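Local coordinates for protein beta-1,4-mannanase (Cryptopygus antarcticus, PDB 4OOU) that hydrolyses internal beta-1,4-mannosidic linkages in the backbones of mannans, galactomannans and glucomannans, releasing short manno-oligosaccharides, at residues A64-I69 and L117-G122. Numbering follows the deposited sequence.
Sequences ALKDWI and LDYANG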
ATOM      1  N   ALA A  64     -11.119 -14.969 -10.562  1.00 41.76           N
ATOM      2  CA  ALA A  64     -10.159 -15.524  -9.612  1.00 45.66           C
ATOM      3  C   ALA A  64     -10.035 -14.605  -8.412  1.00 46.06           C
ATOM      4  O   ALA A  64      -9.901 -15.063  -7.285  1.00 49.25           O
ATOM      5  CB  ALA A  64      -8.782 -15.744 -10.240  1.00 45.34           C
ATOM      6  N   LEU A  65     -10.077 -13.304  -8.624  1.00 45.80           N
ATOM      7  CA  LEU A  65      -9.816 -12.456  -7.476  1.00 45.45           C
ATOM      8  C   LEU A  65     -11.039 -12.138  -6.686  1.00 42.54           C
ATOM      9  O   LEU A  65     -10.907 -11.846  -5.532  1.00 39.98           O
ATOM     10  CB  LEU A  65      -8.946 -11.242  -7.759  1.00 44.91           C
ATOM     11  CG  LEU A  65      -8.836 -10.695  -9.132  1.00 42.86           C
ATOM     12  CD1 LEU A  65     -10.113  -9.941  -9.257  1.00 48.11           C
ATOM     13  CD2 LEU A  65      -7.625  -9.797  -9.209  1.00 42.80           C
ATOM     14  N   LYS A  66     -12.215 -12.257  -7.276  1.00 43.37           N
ATOM     15  CA  LYS A  66     -13.432 -12.342  -6.480  1.00 43.33           C
ATOM     16  C   LYS A  66     -13.403 -13.542  -5.542  1.00 44.74           C
ATOM     17  O   LYS A  66     -13.783 -13.425  -4.371  1.00 41.26           O
ATOM     18  CB  LYS A  66     -14.645 -12.426  -7.383  1.00 43.35           C
ATOM     19  CG  LYS A  66     -15.059 -11.052  -7.857  1.00 42.97           C
ATOM     20  CD  LYS A  66     -15.910 -11.104  -9.104  1.00 43.14           C
ATOM     21  CE  LYS A  66     -16.310  -9.705  -9.517  1.00 42.45           C
ATOM     22  NZ  LYS A  66     -16.903  -9.762 -10.868  1.00 42.47           N
ATOM     23  N   ASP A  67     -12.941 -14.687  -6.063  1.00 46.68           N
ATOM     24  CA  ASP A  67     -12.828 -15.915  -5.280  1.00 43.79           C
ATOM     25  C   ASP A  67     -11.911 -15.711  -4.096  1.00 44.26           C
ATOM     26  O   ASP A  67     -12.227 -16.076  -2.952  1.00 41.76           O
ATOM     27  CB  ASP A  67     -12.234 -17.020  -6.130  1.00 46.15           C
ATOM     28  CG  ASP A  67     -12.017 -18.262  -5.345  1.00 46.89           C
ATOM     29  OD1 ASP A  67     -13.017 -18.744  -4.809  1.00 49.12           O
ATOM     30  OD2 ASP A  67     -10.864 -18.734  -5.217  1.00 50.46           O
ATOM     31  N   TRP A  68     -10.751 -15.138  -4.407  1.00 43.07           N
ATOM     32  CA  TRP A  68      -9.777 -14.725  -3.405  1.00 41.22           C
ATOM     33  C   TRP A  68     -10.371 -13.753  -2.389  1.00 36.57           C
ATOM     34  O   TRP A  68     -10.140 -13.892  -1.176  1.00 32.36           O
ATOM     35  CB  TRP A  68      -8.554 -14.087  -4.062  1.00 42.17           C
ATOM     36  CG  TRP A  68      -7.814 -14.991  -4.978  1.00 41.70           C
ATOM     37  CD1 TRP A  68      -8.080 -16.296  -5.242  1.00 43.71           C
ATOM     38  CD2 TRP A  68      -6.664 -14.653  -5.751  1.00 42.10           C
ATOM     39  NE1 TRP A  68      -7.173 -16.793  -6.161  1.00 43.50           N
ATOM     40  CE2 TRP A  68      -6.292 -15.802  -6.480  1.00 42.36           C
ATOM     41  CE3 TRP A  68      -5.919 -13.484  -5.908  1.00 40.62           C
ATOM     42  CZ2 TRP A  68      -5.204 -15.820  -7.332  1.00 44.49           C
ATOM     43  CZ3 TRP A  68      -4.852 -13.492  -6.760  1.00 40.48           C
ATOM     44  CH2 TRP A  68      -4.492 -14.656  -7.462  1.00 43.38           C
ATOM     45  N   ILE A  69     -11.153 -12.778  -2.841  1.00 34.14           N
ATOM     46  CA  ILE A  69     -11.776 -11.937  -1.814  1.00 33.85           C
ATOM     47  C   ILE A  69     -12.760 -12.842  -0.964  1.00 31.87           C
ATOM     48  O   ILE A  69     -12.754 -12.772   0.267  1.00 27.60           O
ATOM     49  CB  ILE A  69     -12.319 -10.497  -2.234  1.00 33.55           C
ATOM     50  CG1 ILE A  69     -13.790 -10.429  -2.013  1.00 36.48           C
ATOM     51  CG2 ILE A  69     -11.958  -9.909  -3.592  1.00 30.87           C
ATOM     52  CD1 ILE A  69     -14.012 -10.175  -0.549  1.00 38.71           C
ATOM     53  N   LEU A 117     -14.505  -3.436  -6.538  1.00 36.76           N
ATOM     54  CA  LEU A 117     -14.787  -2.764  -5.289  1.00 36.33           C
ATOM     55  C   LEU A 117     -16.211  -3.075  -4.776  1.00 40.38           C
ATOM     56  O   LEU A 117     -16.417  -3.280  -3.565  1.00 40.85           O
ATOM     57  CB  LEU A 117     -14.544  -1.265  -5.426  1.00 36.70           C
ATOM     58  CG  LEU A 117     -13.060  -0.907  -5.464  1.00 35.86           C
ATOM     59  CD1 LEU A 117     -12.759   0.484  -6.012  1.00 34.90           C
ATOM     60  CD2 LEU A 117     -12.486  -0.999  -4.064  1.00 37.73           C
ATOM     61  N   ASP A 118     -17.173  -3.127  -5.699  1.00 40.82           N
ATOM     62  CA  ASP A 118     -18.561  -3.467  -5.367  1.00 41.60           C
ATOM     63  C   ASP A 118     -18.635  -4.902  -4.812  1.00 42.21           C
ATOM     64  O   ASP A 118     -19.471  -5.200  -3.955  1.00 37.88           O
ATOM     65  CB  ASP A 118     -19.480  -3.356  -6.621  1.00 42.89           C
ATOM     66  CG  ASP A 118     -19.683  -1.913  -7.115  1.00 42.88           C
ATOM     67  OD1 ASP A 118     -19.177  -0.968  -6.502  1.00 44.29           O
ATOM     68  OD2 ASP A 118     -20.370  -1.715  -8.131  1.00 41.51           O
ATOM     69  N   TYR A 119     -17.782  -5.794  -5.330  1.00 42.59           N
ATOM     70  CA  TYR A 119     -17.878  -7.201  -4.978  1.00 42.42           C
ATOM     71  C   TYR A 119     -17.301  -7.347  -3.597  1.00 42.17           C
ATOM     72  O   TYR A 119     -17.847  -8.053  -2.748  1.00 44.70           O
ATOM     73  CB  TYR A 119     -17.116  -8.104  -5.957  1.00 40.42           C
ATOM     74  CG  TYR A 119     -17.317  -9.542  -5.622  1.00 41.06           C
ATOM     75  CD1 TYR A 119     -18.394 -10.242  -6.110  1.00 42.53           C
ATOM     76  CD2 TYR A 119     -16.448 -10.202  -4.760  1.00 45.49           C
ATOM     77  CE1 TYR A 119     -18.590 -11.580  -5.787  1.00 44.61           C
ATOM     78  CE2 TYR A 119     -16.635 -11.530  -4.416  1.00 44.17           C
ATOM     79  CZ  TYR A 119     -17.708 -12.222  -4.933  1.00 45.39           C
ATOM     80  OH  TYR A 119     -17.911 -13.546  -4.599  1.00 43.65           O
ATOM     81  N   ALA A 120     -16.198  -6.643  -3.390  1.00 42.15           N
ATOM     82  CA  ALA A 120     -15.449  -6.692  -2.156  1.00 44.56           C
ATOM     83  C   ALA A 120     -16.295  -6.207  -0.990  1.00 43.03           C
ATOM     84  O   ALA A 120     -16.279  -6.790   0.100  1.00 42.68           O
ATOM     85  CB  ALA A 120     -14.211  -5.802  -2.290  1.00 47.68           C
ATOM     86  N   ASN A 121     -16.979  -5.095  -1.230  1.00 40.68           N
ATOM     87  CA  ASN A 121     -17.969  -4.555  -0.323  1.00 41.34           C
ATOM     88  C   ASN A 121     -18.948  -5.612   0.122  1.00 43.20           C
ATOM     89  O   ASN A 121     -19.218  -5.713   1.294  1.00 52.40           O
ATOM     90  CB  ASN A 121     -18.728  -3.398  -0.982  1.00 41.40           C
ATOM     91  CG  ASN A 121     -19.660  -2.695  -0.025  1.00 42.33           C
ATOM     92  OD1 ASN A 121     -19.507  -1.504   0.273  1.00 41.28           O
ATOM     93  ND2 ASN A 121     -20.606  -3.441   0.497  1.00 40.96           N
ATOM     94  N   GLY A 122     -19.472  -6.402  -0.804  1.00 44.20           N
ATOM     95  CA  GLY A 122     -20.473  -7.422  -0.468  1.00 44.28           C
ATOM     96  C   GLY A 122     -19.955  -8.498   0.476  1.00 42.87           C
ATOM     97  O   GLY A 122     -20.722  -9.153   1.189  1.00 36.19           O
TER
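With CG anti to the backbone N (chi1 -176°), the Tyr119 side chain leaves its helix toward 64-69, while Lys66, whose CG is anti to its own carbonyl carbon (chi1 -82°), lays an extended chain over one face of the phenol ring. The two segments belong to helices 58-74 and 109-122, consecutive outer helices of the TIM barrel of this glycosyl hydrolase 5 enzyme; between them the chain runs through the parallel barrel strand 79-86. The axes of the two short segments run in the same sense, inclined by 24° and 9.9 Å apart at closest approach, and no hydrogen bond joins one segment to the other. The main interaction is a CH-pi contact: Lys66 CG stands 3.6 Å from the centroid of the Tyr119 ring, close to the ring normal. Beside CG, CB sits near the hydroxyl-bearing half of the ring, and further out CE comes back near Tyr119 CB. Ile69 meets the same ring differently, at its edge and in its plane, where its CG1 is 3.8 Å from Tyr119 CD2. The polar ends are held by the rest of the two helices: Lys66 NZ forms a salt bridge with Asp115, and Tyr119 OH is hydrogen-bonded to Asn70 ND2, so each of these long side chains reaches across to the other helix. Were Tyr119 an alanine, the Lys66 methylenes and Ile69 CG1 would probably face a gap and Asn70 would lose its hydroxyl partner. Deeper in the interface, Ile69 also touches Val125, just before barrel strand 126-133. Between the two segments the backbones approach most closely at Ile69 and Ala120, whose CA atoms are 6.4 Å apart, and Ile69 CG1 packs 4.1 Å from Ala120 CA.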